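Local coordinates for protein carboxylic ester hydrolase (Aspergillus niger, PDB 7K4O) that probably hydrolyses the ester bonds of tannins, as a serine esterase of the tannase and feruloyl esterase family, at residues Glu77-Leu91 against Asp104-Gly118. Residues are numbered along the deposited sequence; the frame is centred on the assembly and turned at random. Where two conformers were deposited one is given.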
loop_
_atom_site.group_PDB
_atom_site.type_symbol
_atom_site.label_atom_id
_atom_site.label_comp_id
_atom_site.label_asym_id
_atom_site.label_seq_id
_atom_site.Cartn_x
_atom_site.Cartn_y
_atom_site.Cartn_z
ATOM N N GLU A 77 4.610 -20.619 -1.710
ATOM C CA GLU A 77 4.045 -20.980 -3.023
ATOM C C GLU A 77 4.815 -20.167 -4.057
ATOM O O GLU A 77 4.862 -18.949 -3.944
ATOM C CB GLU A 77 2.539 -20.724 -3.122
ATOM C CG GLU A 77 1.956 -21.077 -4.501
ATOM C CD GLU A 77 0.432 -21.227 -4.503
ATOM O OE1 GLU A 77 -0.224 -20.792 -5.453
ATOM O OE2 GLU A 77 -0.100 -21.684 -3.440
ATOM N N ILE A 78 5.353 -20.859 -5.064
ATOM C CA ILE A 78 6.201 -20.216 -6.086
ATOM C C ILE A 78 5.698 -20.721 -7.440
ATOM O O ILE A 78 5.547 -21.929 -7.596
ATOM C CB ILE A 78 7.689 -20.573 -5.841
ATOM C CG1 ILE A 78 8.179 -19.962 -4.503
ATOM C CG2 ILE A 78 8.568 -20.076 -6.987
ATOM C CD1 ILE A 78 9.561 -20.422 -4.091
ATOM N N TRP A 79 5.448 -19.801 -8.333
ATOM C CA TRP A 79 5.080 -20.152 -9.723
ATOM C C TRP A 79 6.321 -19.995 -10.594
ATOM O O TRP A 79 6.838 -18.882 -10.686
ATOM C CB TRP A 79 3.949 -19.303 -10.202
ATOM C CG TRP A 79 2.639 -19.496 -9.496
ATOM C CD1 TRP A 79 2.354 -20.295 -8.419
ATOM C CD2 TRP A 79 1.422 -18.828 -9.837
ATOM N NE1 TRP A 79 1.027 -20.154 -8.075
ATOM C CE2 TRP A 79 0.443 -19.228 -8.894
ATOM C CE3 TRP A 79 1.070 -17.899 -10.806
ATOM C CZ2 TRP A 79 -0.869 -18.764 -8.959
ATOM C CZ3 TRP A 79 -0.221 -17.412 -10.860
ATOM C CH2 TRP A 79 -1.180 -17.837 -9.933
ATOM N N LEU A 80 6.678 -21.072 -11.279
ATOM C CA LEU A 80 7.873 -21.126 -12.168
ATOM C C LEU A 80 7.455 -21.080 -13.626
ATOM O O LEU A 80 6.689 -21.929 -14.091
ATOM C CB LEU A 80 8.622 -22.415 -11.888
ATOM C CG LEU A 80 9.159 -22.653 -10.495
ATOM C CD1 LEU A 80 9.774 -24.029 -10.392
ATOM C CD2 LEU A 80 10.193 -21.602 -10.106
ATOM N N PRO A 81 7.890 -20.074 -14.382
ATOM C CA PRO A 81 7.686 -20.102 -15.834
ATOM C C PRO A 81 8.289 -21.341 -16.497
ATOM O O PRO A 81 9.210 -21.980 -16.019
ATOM C CB PRO A 81 8.436 -18.869 -16.352
ATOM C CG PRO A 81 8.572 -17.961 -15.106
ATOM C CD PRO A 81 8.619 -18.869 -13.908
ATOM N N ALA A 82 7.745 -21.669 -17.651
ATOM C CA ALA A 82 8.361 -22.670 -18.531
ATOM C C ALA A 82 9.806 -22.216 -18.785
ATOM O O ALA A 82 10.060 -21.015 -18.942
ATOM C CB ALA A 82 7.583 -22.734 -19.814
ATOM N N PRO A 83 10.738 -23.162 -18.895
ATOM C CA PRO A 83 12.135 -22.793 -19.158
ATOM C C PRO A 83 12.352 -21.882 -20.357
ATOM O O PRO A 83 13.137 -20.938 -20.233
ATOM C CB PRO A 83 12.794 -24.158 -19.344
ATOM C CG PRO A 83 11.998 -25.089 -18.483
ATOM C CD PRO A 83 10.572 -24.603 -18.646
ATOM N N THR A 84 11.534 -22.013 -21.414
ATOM C CA THR A 84 11.733 -21.156 -22.604
ATOM C C THR A 84 11.199 -19.756 -22.336
ATOM O O THR A 84 11.558 -18.871 -23.071
ATOM C CB THR A 84 11.164 -21.803 -23.880
ATOM O OG1 THR A 84 9.778 -22.101 -23.695
ATOM C CG2 THR A 84 11.955 -23.037 -24.241
ATOM N N ASP A 85 10.411 -19.553 -21.277
ATOM C CA ASP A 85 9.842 -18.235 -20.949
ATOM C C ASP A 85 10.564 -17.559 -19.759
ATOM O O ASP A 85 10.326 -16.385 -19.560
ATOM C CB ASP A 85 8.386 -18.400 -20.522
ATOM C CG ASP A 85 7.445 -18.828 -21.661
ATOM O OD1 ASP A 85 7.724 -18.423 -22.813
ATOM O OD2 ASP A 85 6.408 -19.525 -21.355
ATOM N N PHE A 86 11.414 -18.280 -19.076
ATOM C CA PHE A 86 12.147 -17.730 -17.898
ATOM C C PHE A 86 13.185 -16.719 -18.384
ATOM O O PHE A 86 13.931 -16.979 -19.383
ATOM C CB PHE A 86 12.835 -18.847 -17.156
ATOM C CG PHE A 86 13.649 -18.360 -15.985
ATOM C CD1 PHE A 86 13.056 -17.712 -14.901
ATOM C CD2 PHE A 86 15.023 -18.480 -15.981
ATOM C CE1 PHE A 86 13.844 -17.267 -13.850
ATOM C CE2 PHE A 86 15.802 -18.074 -14.911
ATOM C CZ PHE A 86 15.209 -17.456 -13.844
ATOM N N GLN A 87 13.228 -15.567 -17.746
ATOM C CA GLN A 87 14.089 -14.428 -18.177
ATOM C C GLN A 87 14.980 -13.947 -17.029
ATOM O O GLN A 87 15.242 -12.716 -16.970
ATOM C CB GLN A 87 13.211 -13.318 -18.746
ATOM C CG GLN A 87 12.552 -13.821 -20.022
ATOM C CD GLN A 87 11.999 -12.806 -20.979
ATOM O OE1 GLN A 87 11.422 -11.805 -20.629
ATOM N NE2 GLN A 87 12.118 -13.138 -22.251
ATOM N N ASN A 88 15.437 -14.829 -16.173
ATOM C CA ASN A 88 16.446 -14.495 -15.151
ATOM C C ASN A 88 15.840 -13.422 -14.224
ATOM O O ASN A 88 16.544 -12.472 -13.828
ATOM C CB ASN A 88 17.808 -14.047 -15.723
ATOM C CG ASN A 88 18.561 -15.179 -16.384
ATOM O OD1 ASN A 88 18.029 -16.286 -16.520
ATOM N ND2 ASN A 88 19.849 -14.961 -16.624
ATOM N N ARG A 89 14.592 -13.652 -13.789
ATOM C CA ARG A 89 13.900 -12.723 -12.888
ATOM C C ARG A 89 13.281 -13.509 -11.741
ATOM O O ARG A 89 12.783 -14.624 -11.941
ATOM C CB ARG A 89 12.858 -11.893 -13.639
ATOM C CG ARG A 89 13.469 -10.984 -14.707
ATOM C CD ARG A 89 12.395 -10.245 -15.532
ATOM N NE ARG A 89 13.055 -9.468 -16.580
ATOM C CZ ARG A 89 12.734 -9.479 -17.864
ATOM N NH1 ARG A 89 11.685 -10.162 -18.284
ATOM N NH2 ARG A 89 13.514 -8.828 -18.731
ATOM N N TRP A 90 13.222 -12.826 -10.600
ATOM C CA TRP A 90 12.487 -13.260 -9.389
ATOM C C TRP A 90 11.506 -12.129 -9.050
ATOM O O TRP A 90 11.931 -10.964 -9.055
ATOM C CB TRP A 90 13.461 -13.528 -8.227
ATOM C CG TRP A 90 12.751 -13.646 -6.916
ATOM C CD1 TRP A 90 12.575 -12.660 -5.988
ATOM C CD2 TRP A 90 12.037 -14.789 -6.414
ATOM N NE1 TRP A 90 11.817 -13.132 -4.919
ATOM C CE2 TRP A 90 11.453 -14.419 -5.177
ATOM C CE3 TRP A 90 11.804 -16.079 -6.893
ATOM C CZ2 TRP A 90 10.691 -15.293 -4.412
ATOM C CZ3 TRP A 90 11.011 -16.945 -6.159
ATOM C CH2 TRP A 90 10.435 -16.552 -4.938
ATOM N N LEU A 91 10.289 -12.463 -8.679
ATOM C CA LEU A 91 9.335 -11.495 -8.135
ATOM C C LEU A 91 8.806 -12.007 -6.782
ATOM O O LEU A 91 8.098 -13.047 -6.746
ATOM C CB LEU A 91 8.156 -11.269 -9.082
ATOM C CG LEU A 91 7.152 -10.258 -8.549
ATOM C CD1 LEU A 91 7.748 -8.893 -8.488
ATOM C CD2 LEU A 91 5.854 -10.240 -9.388
ATOM N N ASP A 104 -4.002 -15.772 -5.405
ATOM C CA ASP A 104 -3.563 -15.943 -6.815
ATOM C C ASP A 104 -3.478 -14.591 -7.512
ATOM O O ASP A 104 -3.336 -14.570 -8.769
ATOM C CB ASP A 104 -4.514 -16.894 -7.527
ATOM C CG ASP A 104 -4.379 -18.332 -7.070
ATOM O OD1 ASP A 104 -3.425 -18.647 -6.336
ATOM O OD2 ASP A 104 -5.273 -19.131 -7.432
ATOM N N GLN A 105 -3.715 -13.531 -6.763
ATOM C CA GLN A 105 -3.801 -12.201 -7.528
ATOM C C GLN A 105 -2.476 -11.456 -7.953
ATOM O O GLN A 105 -2.396 -10.695 -8.998
ATOM C CB GLN A 105 -4.682 -11.245 -6.730
ATOM C CG GLN A 105 -6.113 -11.749 -6.565
ATOM C CD GLN A 105 -6.811 -12.169 -7.841
ATOM O OE1 GLN A 105 -6.851 -11.436 -8.815
ATOM N NE2 GLN A 105 -7.297 -13.402 -7.857
ATOM N N SER A 106 -1.390 -11.686 -7.203
ATOM C CA SER A 106 -0.119 -10.983 -7.535
ATOM C C SER A 106 0.805 -11.856 -8.395
ATOM O O SER A 106 1.536 -11.273 -9.243
ATOM C CB SER A 106 0.632 -10.497 -6.302
ATOM O OG SER A 106 -0.130 -9.566 -5.577
ATOM N N LEU A 107 0.872 -13.141 -8.120
ATOM C CA LEU A 107 1.830 -14.054 -8.759
ATOM C C LEU A 107 1.768 -13.996 -10.292
ATOM O O LEU A 107 2.832 -14.065 -10.929
ATOM C CB LEU A 107 1.665 -15.488 -8.265
ATOM C CG LEU A 107 1.842 -15.727 -6.768
ATOM C CD1 LEU A 107 1.545 -17.154 -6.440
ATOM C CD2 LEU A 107 3.259 -15.378 -6.374
ATOM N N PRO A 108 0.603 -13.833 -10.970
ATOM C CA PRO A 108 0.620 -13.790 -12.444
ATOM C C PRO A 108 1.475 -12.652 -12.995
ATOM O O PRO A 108 2.009 -12.759 -14.083
ATOM C CB PRO A 108 -0.857 -13.521 -12.807
ATOM C CG PRO A 108 -1.639 -14.149 -11.629
ATOM C CD PRO A 108 -0.775 -13.827 -10.418
ATOM N N GLY A 109 1.564 -11.540 -12.253
ATOM C CA GLY A 109 2.267 -10.339 -12.687
ATOM C C GLY A 109 3.764 -10.586 -12.789
ATOM O O GLY A 109 4.445 -9.728 -13.375
ATOM N N GLY A 110 4.289 -11.624 -12.177
ATOM C CA GLY A 110 5.688 -12.015 -12.382
ATOM C C GLY A 110 5.842 -12.993 -13.524
ATOM O O GLY A 110 6.704 -12.815 -14.388
ATOM N N VAL A 111 5.035 -14.024 -13.510
ATOM C CA VAL A 111 5.157 -15.137 -14.497
ATOM C C VAL A 111 5.039 -14.553 -15.908
ATOM O O VAL A 111 5.810 -14.971 -16.794
ATOM C CB VAL A 111 4.105 -16.208 -14.248
ATOM C CG1 VAL A 111 4.058 -17.213 -15.389
ATOM C CG2 VAL A 111 4.346 -16.891 -12.922
ATOM N N MET A 112 4.190 -13.562 -16.106
ATOM C CA MET A 112 3.990 -13.039 -17.484
ATOM C C MET A 112 5.220 -12.236 -17.943
ATOM O O MET A 112 5.329 -12.003 -19.166
ATOM C CB MET A 112 2.722 -12.218 -17.613
ATOM C CG MET A 112 2.784 -10.905 -16.892
ATOM S SD MET A 112 1.319 -9.865 -17.135
ATOM C CE MET A 112 0.023 -10.893 -16.484
ATOM N N TYR A 113 6.134 -11.842 -17.049
ATOM C CA TYR A 113 7.429 -11.203 -17.406
ATOM C C TYR A 113 8.585 -12.187 -17.218
ATOM O O TYR A 113 9.740 -11.759 -17.106
ATOM C CB TYR A 113 7.591 -9.903 -16.622
ATOM C CG TYR A 113 6.650 -8.840 -17.073
ATOM C CD1 TYR A 113 6.815 -8.163 -18.279
ATOM C CD2 TYR A 113 5.486 -8.590 -16.379
ATOM C CE1 TYR A 113 5.877 -7.236 -18.716
ATOM C CE2 TYR A 113 4.525 -7.704 -16.840
ATOM C CZ TYR A 113 4.716 -7.007 -18.018
ATOM O OH TYR A 113 3.799 -6.095 -18.481
ATOM N N GLY A 114 8.322 -13.488 -17.223
ATOM C CA GLY A 114 9.355 -14.523 -17.121
ATOM C C GLY A 114 10.053 -14.571 -15.789
ATOM O O GLY A 114 11.223 -15.014 -15.721
ATOM N N ALA A 115 9.342 -14.178 -14.717
ATOM C CA ALA A 115 9.879 -14.239 -13.344
ATOM C C ALA A 115 9.288 -15.410 -12.597
ATOM O O ALA A 115 8.048 -15.577 -12.578
ATOM C CB ALA A 115 9.621 -12.956 -12.616
ATOM N N ALA A 116 10.156 -16.175 -11.948
ATOM C CA ALA A 116 9.761 -17.037 -10.825
ATOM C C ALA A 116 9.118 -16.113 -9.801
ATOM O O ALA A 116 9.717 -15.087 -9.467
ATOM C CB ALA A 116 10.940 -17.833 -10.310
ATOM N N SER A 117 7.914 -16.431 -9.353
ATOM C CA SER A 117 7.085 -15.496 -8.558
ATOM C C SER A 117 6.645 -16.189 -7.266
ATOM O O SER A 117 6.191 -17.333 -7.298
ATOM C CB SER A 117 5.879 -15.077 -9.364
ATOM O OG SER A 117 6.277 -14.435 -10.592
ATOM N N GLY A 118 6.877 -15.553 -6.125
ATOM C CA GLY A 118 6.648 -16.204 -4.831
ATOM C C GLY A 118 5.774 -15.441 -3.863
ATOM O O GLY A 118 5.690 -14.204 -3.885
HETATM O O HOH W 1 -2.753 -20.873 -5.265
#
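Trp-79 lies flat against Leu-107, whose CD1 sits over the five-membered ring, 3.5 Å from its centroid and 16° off the ring normal. Val-111 CG2 packs on Trp-79 CB, near the plane of the ring, and Pro-108 CG approaches CZ3 obliquely. With chi1 at -65°, Trp-79 CG stands beside its own backbone N, which lays the indole along the helix 108-111 side of the sheet. Its NE1 donates to Glu-77 OE1 over 3.0 Å, on the anti lone pair. A water donates a hydrogen bond to each of Glu-77 OE1 and Asp-104 OD1 and so bridges two carboxylates that would otherwise probably repel.

Behind these side chains, strand 115-118 runs between two partners. It is antiparallel to strand 77-81, where Trp-79 and Ser-117 exchange backbone bonds. It is parallel to strand 89-91, where Leu-91 N donates to Ala-116 O and Leu-91 O accepts from Gly-118 N. Leu-91 CD2 presses on Gly-110 CA at 3.5 Å, a tight contact that leaves little room beside this glycine. On the other face of the sheet, Ala-116 CB fits between Leu-80 CD2 and Trp-90 CE3. Helix 144-169 packs on this face.

A Schellman motif ends the helix at Gly-114, which has positive phi. Gly-114 O then accepts from Gln-87 N at 2.9 Å. Arg-89 NH1 donates to Tyr-113 O over 2.8 Å, with the oxygen in the guanidinium plane. The extended Arg-89 chain also places NE in a salt bridge with Glu-490 of helix 481-491.

Strand 89-93, helix 108-111 and strand 115-120 form a right-handed beta-alpha-beta crossover in the mixed sheet of an alpha/beta-hydrolase-clan protein, with strand 74-81 added antiparallel beside it. Backbone bonds and apolar contacts make the join, and the buried charges have partners: Arg-89 a carbonyl and Glu-490, Glu-77 the indole N-H and a water.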